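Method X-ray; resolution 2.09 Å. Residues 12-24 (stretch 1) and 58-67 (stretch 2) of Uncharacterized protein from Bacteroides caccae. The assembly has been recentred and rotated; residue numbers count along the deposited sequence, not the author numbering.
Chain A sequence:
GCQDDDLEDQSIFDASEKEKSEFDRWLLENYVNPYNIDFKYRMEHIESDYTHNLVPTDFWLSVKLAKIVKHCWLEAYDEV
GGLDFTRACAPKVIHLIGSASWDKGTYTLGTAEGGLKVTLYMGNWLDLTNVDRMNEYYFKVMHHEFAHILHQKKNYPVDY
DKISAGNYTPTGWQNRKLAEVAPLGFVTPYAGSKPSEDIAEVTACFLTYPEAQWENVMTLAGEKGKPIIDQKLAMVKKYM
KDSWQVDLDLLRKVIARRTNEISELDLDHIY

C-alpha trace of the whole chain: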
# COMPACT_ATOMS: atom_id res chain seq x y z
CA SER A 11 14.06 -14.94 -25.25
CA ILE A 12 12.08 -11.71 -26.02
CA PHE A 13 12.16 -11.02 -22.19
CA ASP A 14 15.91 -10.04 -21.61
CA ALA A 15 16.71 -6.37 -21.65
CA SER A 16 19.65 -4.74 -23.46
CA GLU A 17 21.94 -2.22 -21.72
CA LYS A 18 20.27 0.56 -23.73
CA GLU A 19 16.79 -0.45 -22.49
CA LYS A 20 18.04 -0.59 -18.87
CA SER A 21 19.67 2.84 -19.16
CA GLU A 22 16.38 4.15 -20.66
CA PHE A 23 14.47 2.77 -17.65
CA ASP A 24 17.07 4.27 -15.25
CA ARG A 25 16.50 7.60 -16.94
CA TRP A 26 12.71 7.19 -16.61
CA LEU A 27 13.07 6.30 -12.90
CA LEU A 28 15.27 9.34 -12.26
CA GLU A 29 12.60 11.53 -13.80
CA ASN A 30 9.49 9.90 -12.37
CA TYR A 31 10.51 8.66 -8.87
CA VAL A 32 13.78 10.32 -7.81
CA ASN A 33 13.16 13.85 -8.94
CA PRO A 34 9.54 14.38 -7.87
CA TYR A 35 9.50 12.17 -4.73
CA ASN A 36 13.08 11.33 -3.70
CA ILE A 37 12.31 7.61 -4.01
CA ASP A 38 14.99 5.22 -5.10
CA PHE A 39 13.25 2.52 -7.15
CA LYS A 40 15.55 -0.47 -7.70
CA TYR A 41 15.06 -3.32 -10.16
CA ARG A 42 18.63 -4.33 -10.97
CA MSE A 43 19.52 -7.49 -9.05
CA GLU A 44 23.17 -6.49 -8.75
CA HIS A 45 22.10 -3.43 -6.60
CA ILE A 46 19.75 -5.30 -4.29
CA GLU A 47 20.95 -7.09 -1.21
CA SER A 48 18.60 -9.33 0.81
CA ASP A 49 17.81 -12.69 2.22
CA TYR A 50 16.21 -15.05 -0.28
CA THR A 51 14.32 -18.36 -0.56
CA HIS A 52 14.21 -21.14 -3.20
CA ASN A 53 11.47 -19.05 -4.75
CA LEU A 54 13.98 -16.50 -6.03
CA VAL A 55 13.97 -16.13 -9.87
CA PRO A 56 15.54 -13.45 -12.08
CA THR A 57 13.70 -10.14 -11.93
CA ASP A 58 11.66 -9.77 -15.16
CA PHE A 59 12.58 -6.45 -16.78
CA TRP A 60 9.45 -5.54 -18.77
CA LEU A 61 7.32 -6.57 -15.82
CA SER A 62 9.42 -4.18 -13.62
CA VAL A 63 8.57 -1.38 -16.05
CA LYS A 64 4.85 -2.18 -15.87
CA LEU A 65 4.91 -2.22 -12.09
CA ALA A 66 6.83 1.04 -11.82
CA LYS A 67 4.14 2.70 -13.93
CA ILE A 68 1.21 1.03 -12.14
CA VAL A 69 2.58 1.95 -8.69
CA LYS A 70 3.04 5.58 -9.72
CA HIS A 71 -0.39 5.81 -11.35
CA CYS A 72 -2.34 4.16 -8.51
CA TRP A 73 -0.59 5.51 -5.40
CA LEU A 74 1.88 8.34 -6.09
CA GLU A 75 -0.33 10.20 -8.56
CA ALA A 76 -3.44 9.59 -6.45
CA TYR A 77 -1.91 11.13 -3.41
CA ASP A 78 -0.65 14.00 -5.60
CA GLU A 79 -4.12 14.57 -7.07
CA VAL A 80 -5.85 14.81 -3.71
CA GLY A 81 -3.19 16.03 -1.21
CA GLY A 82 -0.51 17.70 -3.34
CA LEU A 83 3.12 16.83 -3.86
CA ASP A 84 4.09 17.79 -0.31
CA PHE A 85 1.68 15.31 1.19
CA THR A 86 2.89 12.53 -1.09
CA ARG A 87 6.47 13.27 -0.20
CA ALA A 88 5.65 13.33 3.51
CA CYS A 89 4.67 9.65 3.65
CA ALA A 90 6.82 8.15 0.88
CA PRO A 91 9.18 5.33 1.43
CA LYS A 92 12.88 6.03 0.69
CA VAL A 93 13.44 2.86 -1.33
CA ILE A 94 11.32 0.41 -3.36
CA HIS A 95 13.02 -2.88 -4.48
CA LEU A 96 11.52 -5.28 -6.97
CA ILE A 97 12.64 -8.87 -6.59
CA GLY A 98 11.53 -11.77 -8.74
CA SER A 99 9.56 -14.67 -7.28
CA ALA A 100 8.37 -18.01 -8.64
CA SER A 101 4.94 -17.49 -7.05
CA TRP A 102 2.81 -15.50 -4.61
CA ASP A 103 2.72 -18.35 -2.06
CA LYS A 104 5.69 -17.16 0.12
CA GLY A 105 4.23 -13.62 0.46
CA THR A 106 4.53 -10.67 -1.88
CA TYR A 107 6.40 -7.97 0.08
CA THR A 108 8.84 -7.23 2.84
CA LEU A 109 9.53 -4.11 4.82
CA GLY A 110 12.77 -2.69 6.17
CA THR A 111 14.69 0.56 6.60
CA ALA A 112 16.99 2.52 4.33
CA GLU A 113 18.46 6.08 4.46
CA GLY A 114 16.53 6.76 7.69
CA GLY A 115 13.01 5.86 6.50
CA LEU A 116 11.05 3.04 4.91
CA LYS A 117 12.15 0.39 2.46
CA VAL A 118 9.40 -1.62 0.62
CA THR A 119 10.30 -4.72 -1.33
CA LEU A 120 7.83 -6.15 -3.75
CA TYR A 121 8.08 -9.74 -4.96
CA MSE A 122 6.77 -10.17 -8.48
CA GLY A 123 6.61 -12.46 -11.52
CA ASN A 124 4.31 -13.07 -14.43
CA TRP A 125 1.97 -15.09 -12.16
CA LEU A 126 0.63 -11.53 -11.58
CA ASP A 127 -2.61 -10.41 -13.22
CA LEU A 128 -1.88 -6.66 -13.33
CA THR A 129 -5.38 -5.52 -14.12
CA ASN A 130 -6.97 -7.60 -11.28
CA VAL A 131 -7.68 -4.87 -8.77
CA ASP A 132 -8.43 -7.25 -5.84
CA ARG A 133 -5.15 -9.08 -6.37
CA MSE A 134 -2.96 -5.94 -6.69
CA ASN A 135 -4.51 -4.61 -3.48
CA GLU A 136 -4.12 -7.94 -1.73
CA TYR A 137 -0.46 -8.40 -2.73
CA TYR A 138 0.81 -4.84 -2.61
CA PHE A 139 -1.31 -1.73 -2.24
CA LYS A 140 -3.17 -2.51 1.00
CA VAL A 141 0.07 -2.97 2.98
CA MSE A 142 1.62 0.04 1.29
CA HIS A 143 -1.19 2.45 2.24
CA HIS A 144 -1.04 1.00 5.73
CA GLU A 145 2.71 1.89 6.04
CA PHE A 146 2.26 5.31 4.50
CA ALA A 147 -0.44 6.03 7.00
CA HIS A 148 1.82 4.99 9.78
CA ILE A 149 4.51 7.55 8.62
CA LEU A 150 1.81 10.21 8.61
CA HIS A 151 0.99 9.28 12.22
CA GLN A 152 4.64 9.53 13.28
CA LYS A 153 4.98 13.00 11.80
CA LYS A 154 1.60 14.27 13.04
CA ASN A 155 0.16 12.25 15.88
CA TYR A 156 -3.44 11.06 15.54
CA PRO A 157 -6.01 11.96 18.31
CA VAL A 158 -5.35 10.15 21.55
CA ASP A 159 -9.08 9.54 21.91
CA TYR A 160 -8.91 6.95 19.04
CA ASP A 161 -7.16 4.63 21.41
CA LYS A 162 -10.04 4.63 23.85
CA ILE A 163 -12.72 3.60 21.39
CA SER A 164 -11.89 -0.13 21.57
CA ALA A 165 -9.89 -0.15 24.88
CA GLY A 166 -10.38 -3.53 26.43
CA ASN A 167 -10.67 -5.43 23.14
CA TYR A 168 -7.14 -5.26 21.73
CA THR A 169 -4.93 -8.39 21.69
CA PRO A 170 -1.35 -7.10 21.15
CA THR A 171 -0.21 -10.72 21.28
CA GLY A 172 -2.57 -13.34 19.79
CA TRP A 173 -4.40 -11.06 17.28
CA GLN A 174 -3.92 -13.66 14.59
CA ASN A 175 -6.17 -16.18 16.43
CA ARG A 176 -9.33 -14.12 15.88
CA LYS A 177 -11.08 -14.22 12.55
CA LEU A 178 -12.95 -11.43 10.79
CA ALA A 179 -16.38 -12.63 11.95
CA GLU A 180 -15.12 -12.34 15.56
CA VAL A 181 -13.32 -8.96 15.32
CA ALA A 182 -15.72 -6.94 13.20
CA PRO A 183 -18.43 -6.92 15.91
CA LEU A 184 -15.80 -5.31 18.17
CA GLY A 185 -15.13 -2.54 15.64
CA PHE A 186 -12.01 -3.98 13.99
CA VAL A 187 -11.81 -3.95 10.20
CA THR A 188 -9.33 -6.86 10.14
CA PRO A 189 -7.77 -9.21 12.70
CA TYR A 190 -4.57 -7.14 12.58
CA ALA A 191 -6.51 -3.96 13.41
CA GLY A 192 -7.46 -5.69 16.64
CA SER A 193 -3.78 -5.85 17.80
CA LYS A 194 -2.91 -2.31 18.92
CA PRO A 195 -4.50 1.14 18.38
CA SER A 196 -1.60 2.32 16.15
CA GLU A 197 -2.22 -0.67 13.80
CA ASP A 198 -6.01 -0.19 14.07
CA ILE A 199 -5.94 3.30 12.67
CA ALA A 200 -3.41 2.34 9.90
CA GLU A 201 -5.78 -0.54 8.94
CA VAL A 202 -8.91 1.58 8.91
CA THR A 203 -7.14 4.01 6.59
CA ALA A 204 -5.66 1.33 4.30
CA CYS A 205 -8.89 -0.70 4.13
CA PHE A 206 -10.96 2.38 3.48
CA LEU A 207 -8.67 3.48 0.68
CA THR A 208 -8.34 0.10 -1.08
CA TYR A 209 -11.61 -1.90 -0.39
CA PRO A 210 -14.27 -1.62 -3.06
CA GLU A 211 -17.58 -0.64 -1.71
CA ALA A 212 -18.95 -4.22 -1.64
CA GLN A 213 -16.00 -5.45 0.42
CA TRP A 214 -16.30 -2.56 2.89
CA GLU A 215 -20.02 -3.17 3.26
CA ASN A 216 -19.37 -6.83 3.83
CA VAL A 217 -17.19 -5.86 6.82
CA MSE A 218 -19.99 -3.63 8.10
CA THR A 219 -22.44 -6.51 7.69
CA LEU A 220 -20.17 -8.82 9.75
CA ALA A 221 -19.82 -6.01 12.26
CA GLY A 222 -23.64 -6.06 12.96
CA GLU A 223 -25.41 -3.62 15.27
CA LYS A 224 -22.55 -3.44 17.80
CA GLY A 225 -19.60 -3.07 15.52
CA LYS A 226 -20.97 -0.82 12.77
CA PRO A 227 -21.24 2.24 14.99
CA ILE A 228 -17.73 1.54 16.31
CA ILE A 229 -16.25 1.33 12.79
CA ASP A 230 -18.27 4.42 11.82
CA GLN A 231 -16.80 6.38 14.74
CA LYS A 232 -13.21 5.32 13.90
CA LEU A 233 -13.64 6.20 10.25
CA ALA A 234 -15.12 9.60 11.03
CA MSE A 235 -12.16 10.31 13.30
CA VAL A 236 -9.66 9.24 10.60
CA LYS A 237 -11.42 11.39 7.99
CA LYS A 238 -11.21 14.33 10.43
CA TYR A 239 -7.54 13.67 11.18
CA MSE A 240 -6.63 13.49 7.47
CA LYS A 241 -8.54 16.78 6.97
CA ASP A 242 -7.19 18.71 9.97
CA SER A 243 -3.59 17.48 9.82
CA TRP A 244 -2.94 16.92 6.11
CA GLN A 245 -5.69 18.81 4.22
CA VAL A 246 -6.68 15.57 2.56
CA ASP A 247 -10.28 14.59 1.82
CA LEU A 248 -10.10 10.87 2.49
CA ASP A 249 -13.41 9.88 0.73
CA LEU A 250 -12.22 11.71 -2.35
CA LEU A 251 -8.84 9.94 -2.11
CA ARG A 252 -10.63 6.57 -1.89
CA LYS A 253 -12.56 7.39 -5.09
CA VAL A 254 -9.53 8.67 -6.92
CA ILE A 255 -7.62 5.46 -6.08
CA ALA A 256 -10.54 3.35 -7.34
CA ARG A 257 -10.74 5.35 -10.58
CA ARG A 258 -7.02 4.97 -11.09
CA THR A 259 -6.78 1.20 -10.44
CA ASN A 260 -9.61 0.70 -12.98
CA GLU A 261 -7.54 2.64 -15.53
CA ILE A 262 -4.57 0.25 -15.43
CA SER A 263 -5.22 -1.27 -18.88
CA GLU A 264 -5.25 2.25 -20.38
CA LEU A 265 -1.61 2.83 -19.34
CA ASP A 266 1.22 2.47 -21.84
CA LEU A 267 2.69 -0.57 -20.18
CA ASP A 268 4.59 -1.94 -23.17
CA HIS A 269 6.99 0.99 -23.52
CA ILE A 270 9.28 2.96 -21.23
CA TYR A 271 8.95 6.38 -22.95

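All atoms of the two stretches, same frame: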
# COMPACT_ATOMS: atom_id res chain seq x y z
N ILE A 12 12.55 -13.10 -25.87
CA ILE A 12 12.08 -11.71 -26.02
C ILE A 12 11.81 -11.02 -24.66
O ILE A 12 11.13 -10.01 -24.62
CB ILE A 12 10.80 -11.65 -26.92
N PHE A 13 12.39 -11.54 -23.56
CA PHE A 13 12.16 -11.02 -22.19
C PHE A 13 13.42 -10.38 -21.53
O PHE A 13 13.30 -9.70 -20.47
CB PHE A 13 11.56 -12.15 -21.30
N ASP A 14 14.62 -10.61 -22.12
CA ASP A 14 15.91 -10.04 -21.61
C ASP A 14 16.06 -8.61 -22.12
O ASP A 14 15.81 -8.29 -23.29
CB ASP A 14 17.16 -10.85 -22.03
CG ASP A 14 17.04 -12.36 -21.76
OD1 ASP A 14 16.97 -12.76 -20.59
OD2 ASP A 14 17.06 -13.16 -22.71
N ALA A 15 16.54 -7.75 -21.26
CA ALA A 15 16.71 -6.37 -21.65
C ALA A 15 18.14 -6.11 -22.09
O ALA A 15 19.07 -6.68 -21.54
CB ALA A 15 16.35 -5.50 -20.52
N SER A 16 18.31 -5.20 -23.04
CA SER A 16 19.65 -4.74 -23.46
C SER A 16 20.15 -3.67 -22.49
O SER A 16 19.36 -3.10 -21.72
CB SER A 16 19.56 -4.13 -24.87
OG SER A 16 18.75 -2.96 -24.87
N GLU A 17 21.42 -3.32 -22.56
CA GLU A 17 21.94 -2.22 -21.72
C GLU A 17 21.27 -0.89 -22.04
O GLU A 17 21.06 -0.07 -21.14
CB GLU A 17 23.44 -2.08 -21.88
CG GLU A 17 24.22 -3.27 -21.39
CD GLU A 17 23.93 -3.60 -19.91
OE1 GLU A 17 23.79 -2.66 -19.06
OE2 GLU A 17 23.83 -4.81 -19.63
N LYS A 18 20.95 -0.68 -23.30
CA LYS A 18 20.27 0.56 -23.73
C LYS A 18 18.88 0.71 -23.11
O LYS A 18 18.52 1.78 -22.64
CB LYS A 18 20.17 0.58 -25.26
CG LYS A 18 19.83 1.95 -25.87
CD LYS A 18 20.35 2.03 -27.31
CE LYS A 18 21.90 1.92 -27.39
NZ LYS A 18 22.47 2.40 -28.69
N GLU A 19 18.13 -0.39 -23.10
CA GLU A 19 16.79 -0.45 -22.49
C GLU A 19 16.88 -0.19 -20.98
O GLU A 19 16.13 0.61 -20.45
CB GLU A 19 16.12 -1.81 -22.81
CG GLU A 19 15.68 -1.91 -24.31
CD GLU A 19 15.27 -3.32 -24.77
OE1 GLU A 19 15.67 -4.32 -24.15
OE2 GLU A 19 14.61 -3.44 -25.82
N LYS A 20 17.84 -0.82 -20.30
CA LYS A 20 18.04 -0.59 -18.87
C LYS A 20 18.45 0.83 -18.55
O LYS A 20 18.00 1.35 -17.54
CB LYS A 20 19.10 -1.50 -18.29
CG LYS A 20 18.70 -2.93 -18.36
CD LYS A 20 19.83 -3.75 -17.85
CE LYS A 20 19.61 -5.18 -18.11
NZ LYS A 20 20.80 -5.90 -17.64
N SER A 21 19.30 1.44 -19.38
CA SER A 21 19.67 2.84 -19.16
C SER A 21 18.46 3.73 -19.43
O SER A 21 18.30 4.74 -18.77
CB SER A 21 20.84 3.30 -20.06
OG SER A 21 21.96 2.51 -19.75
N GLU A 22 17.61 3.37 -20.39
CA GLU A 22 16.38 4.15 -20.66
C GLU A 22 15.42 4.09 -19.46
O GLU A 22 14.84 5.09 -19.07
CB GLU A 22 15.67 3.68 -21.96
CG GLU A 22 14.47 4.54 -22.44
CD GLU A 22 13.65 3.90 -23.60
OE1 GLU A 22 14.10 2.86 -24.16
OE2 GLU A 22 12.56 4.43 -23.95
N PHE A 23 15.27 2.91 -18.87
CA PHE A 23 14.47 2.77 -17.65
C PHE A 23 15.10 3.55 -16.47
O PHE A 23 14.39 4.21 -15.72
CB PHE A 23 14.26 1.29 -17.32
CG PHE A 23 13.20 1.01 -16.28
CD1 PHE A 23 12.12 1.84 -16.07
CD2 PHE A 23 13.29 -0.15 -15.52
CE1 PHE A 23 11.16 1.52 -15.10
CE2 PHE A 23 12.33 -0.46 -14.54
CZ PHE A 23 11.28 0.39 -14.34
N ASP A 24 16.42 3.51 -16.33
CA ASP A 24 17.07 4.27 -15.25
C ASP A 24 16.74 5.72 -15.41
O ASP A 24 16.40 6.39 -14.47
CB ASP A 24 18.58 4.10 -15.22
CG ASP A 24 19.00 2.68 -14.91
OD1 ASP A 24 18.20 1.87 -14.40
OD2 ASP A 24 20.17 2.36 -15.22
N ASP A 58 12.11 -9.98 -13.77
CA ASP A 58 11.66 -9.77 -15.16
C ASP A 58 11.66 -8.27 -15.47
O ASP A 58 10.97 -7.50 -14.82
CB ASP A 58 10.24 -10.38 -15.25
CG ASP A 58 9.51 -10.15 -16.61
OD1 ASP A 58 9.71 -9.17 -17.34
OD2 ASP A 58 8.59 -10.98 -16.87
N PHE A 59 12.42 -7.86 -16.48
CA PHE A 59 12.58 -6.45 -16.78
C PHE A 59 11.30 -5.73 -17.24
O PHE A 59 10.95 -4.71 -16.67
CB PHE A 59 13.63 -6.24 -17.86
CG PHE A 59 13.78 -4.78 -18.29
CD1 PHE A 59 14.62 -3.92 -17.58
CD2 PHE A 59 13.10 -4.29 -19.38
CE1 PHE A 59 14.81 -2.59 -17.98
CE2 PHE A 59 13.29 -2.96 -19.79
CZ PHE A 59 14.16 -2.11 -19.08
N TRP A 60 10.64 -6.22 -18.26
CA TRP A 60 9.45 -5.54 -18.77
C TRP A 60 8.28 -5.60 -17.75
O TRP A 60 7.45 -4.70 -17.69
CB TRP A 60 9.05 -6.10 -20.14
CG TRP A 60 10.05 -5.71 -21.13
CD1 TRP A 60 10.97 -6.53 -21.71
CD2 TRP A 60 10.24 -4.40 -21.70
NE1 TRP A 60 11.72 -5.82 -22.59
CE2 TRP A 60 11.33 -4.50 -22.57
CE3 TRP A 60 9.63 -3.16 -21.52
CZ2 TRP A 60 11.82 -3.40 -23.30
CZ3 TRP A 60 10.12 -2.07 -22.21
CH2 TRP A 60 11.20 -2.20 -23.12
N LEU A 61 8.26 -6.61 -16.92
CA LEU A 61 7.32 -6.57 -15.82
C LEU A 61 7.69 -5.48 -14.74
O LEU A 61 6.79 -4.88 -14.14
CB LEU A 61 7.20 -7.95 -15.18
CG LEU A 61 6.19 -8.08 -14.02
CD1 LEU A 61 4.79 -7.66 -14.47
CD2 LEU A 61 6.21 -9.53 -13.55
N SER A 62 8.98 -5.24 -14.53
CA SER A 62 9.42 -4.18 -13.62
C SER A 62 8.96 -2.81 -14.13
O SER A 62 8.57 -1.98 -13.35
CB SER A 62 10.92 -4.15 -13.44
OG SER A 62 11.34 -5.36 -12.82
N VAL A 63 9.02 -2.61 -15.43
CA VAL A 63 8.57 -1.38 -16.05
C VAL A 63 7.07 -1.19 -15.84
O VAL A 63 6.60 -0.07 -15.51
CB VAL A 63 8.88 -1.39 -17.56
CG1 VAL A 63 8.33 -0.15 -18.23
CG2 VAL A 63 10.38 -1.46 -17.79
N LYS A 64 6.30 -2.26 -16.03
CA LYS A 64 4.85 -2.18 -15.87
C LYS A 64 4.52 -1.82 -14.46
O LYS A 64 3.75 -0.90 -14.23
CB LYS A 64 4.19 -3.50 -16.21
CG LYS A 64 4.33 -3.80 -17.69
CD LYS A 64 3.47 -4.95 -18.14
CE LYS A 64 3.90 -5.39 -19.50
NZ LYS A 64 3.02 -6.48 -19.89
N LEU A 65 5.16 -2.49 -13.51
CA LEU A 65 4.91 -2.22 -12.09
C LEU A 65 5.32 -0.82 -11.65
O LEU A 65 4.60 -0.18 -10.91
CB LEU A 65 5.60 -3.23 -11.21
CG LEU A 65 4.82 -4.51 -11.14
CD1 LEU A 65 5.69 -5.61 -10.55
CD2 LEU A 65 3.59 -4.30 -10.24
N ALA A 66 6.45 -0.31 -12.16
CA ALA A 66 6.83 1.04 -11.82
C ALA A 66 5.79 2.02 -12.29
O ALA A 66 5.52 3.01 -11.61
CB ALA A 66 8.14 1.39 -12.43
N LYS A 67 5.17 1.77 -13.41
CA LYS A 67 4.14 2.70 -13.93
C LYS A 67 2.79 2.53 -13.21
O LYS A 67 2.05 3.51 -13.01
CB LYS A 67 3.92 2.52 -15.43
CG LYS A 67 5.11 2.88 -16.29
CD LYS A 67 4.71 3.05 -17.74
CE LYS A 67 5.90 3.62 -18.59
NZ LYS A 67 5.46 3.72 -19.98
O HOH W 1 11.16 -8.87 -19.46
O HOH W 2 14.24 -9.57 -17.91
O HOH W 3 14.07 -6.47 -24.15

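Two helices run side by side in nearly the same direction, residues 17-24 and 59-67, their axes 14° from parallel and 11.6 Å apart at closest approach. That spacing is wide, and large aromatic side chains fill it. Ahead of the first helix, a loop crosses the start of the second, bringing Ala 15 CA to 6.4 Å from Phe 59 CA; farther along, Phe 23 CA lies 7.4 Å from Val 63 CA.

Each helix opens with a side-chain cap, which satisfies an amide that the first turn leaves without a backbone acceptor. Ser 16 OG accepts from Glu 19 N at 3.2 Å, and Glu 19 OE1 accepts from Ser 16 N at 3.0 Å, a reciprocal capping box. In the second helix, Asp 58 OD1 accepts from Leu 61 N at 3.0 Å.

The apolar contact rests on two phenylalanines, both with chi1 in the t well and CA-to-CB bonds directed toward the opposing stretch. Ala 15 CB sits over one face of the Phe 59 ring, 3.6 Å from its centroid, a CH-pi contact in which a small methyl allows close approach. The ring's far end reaches the helix backbone, with Phe 59 CZ 3.6 Å from Glu 19 O. Phe 23 answers from the first helix as a knob among Phe 59, Ser 62, Val 63 and Ala 66. Val 63 CG2 lies almost directly above the centroid of the Phe 23 ring, at 3.8 Å, while Ala 66 CB approaches the ring edge, 3.8 Å from Phe 23 CZ. The two phenylalanine rings meet obliquely, planes at 82°, with Phe 23 CD2 and Phe 59 CE1 3.8 Å apart.

Trp 60 extends the contact at a more polar margin. Its CZ2 comes within 3.8 Å of Glu 19 CD, at the indole edge, but no direct hydrogen bond joins the stretches among the modelled atoms. Water does that work. One molecule accepts from Trp 60 NE1 at 2.9 Å and donates to Glu 19 OE1 and Asp 14 O, each at 2.7 Å. Two more donate to Phe 13 O, at 2.5 and 2.7 Å, and accept from Trp 60 N at 3.0 Å and Phe 59 N at 2.9 Å, so free amides of the second helix's first turn are tied to the loop. The rule is clear: aromatics and small methyls set the packing, while caps and waters satisfy the polar helix starts.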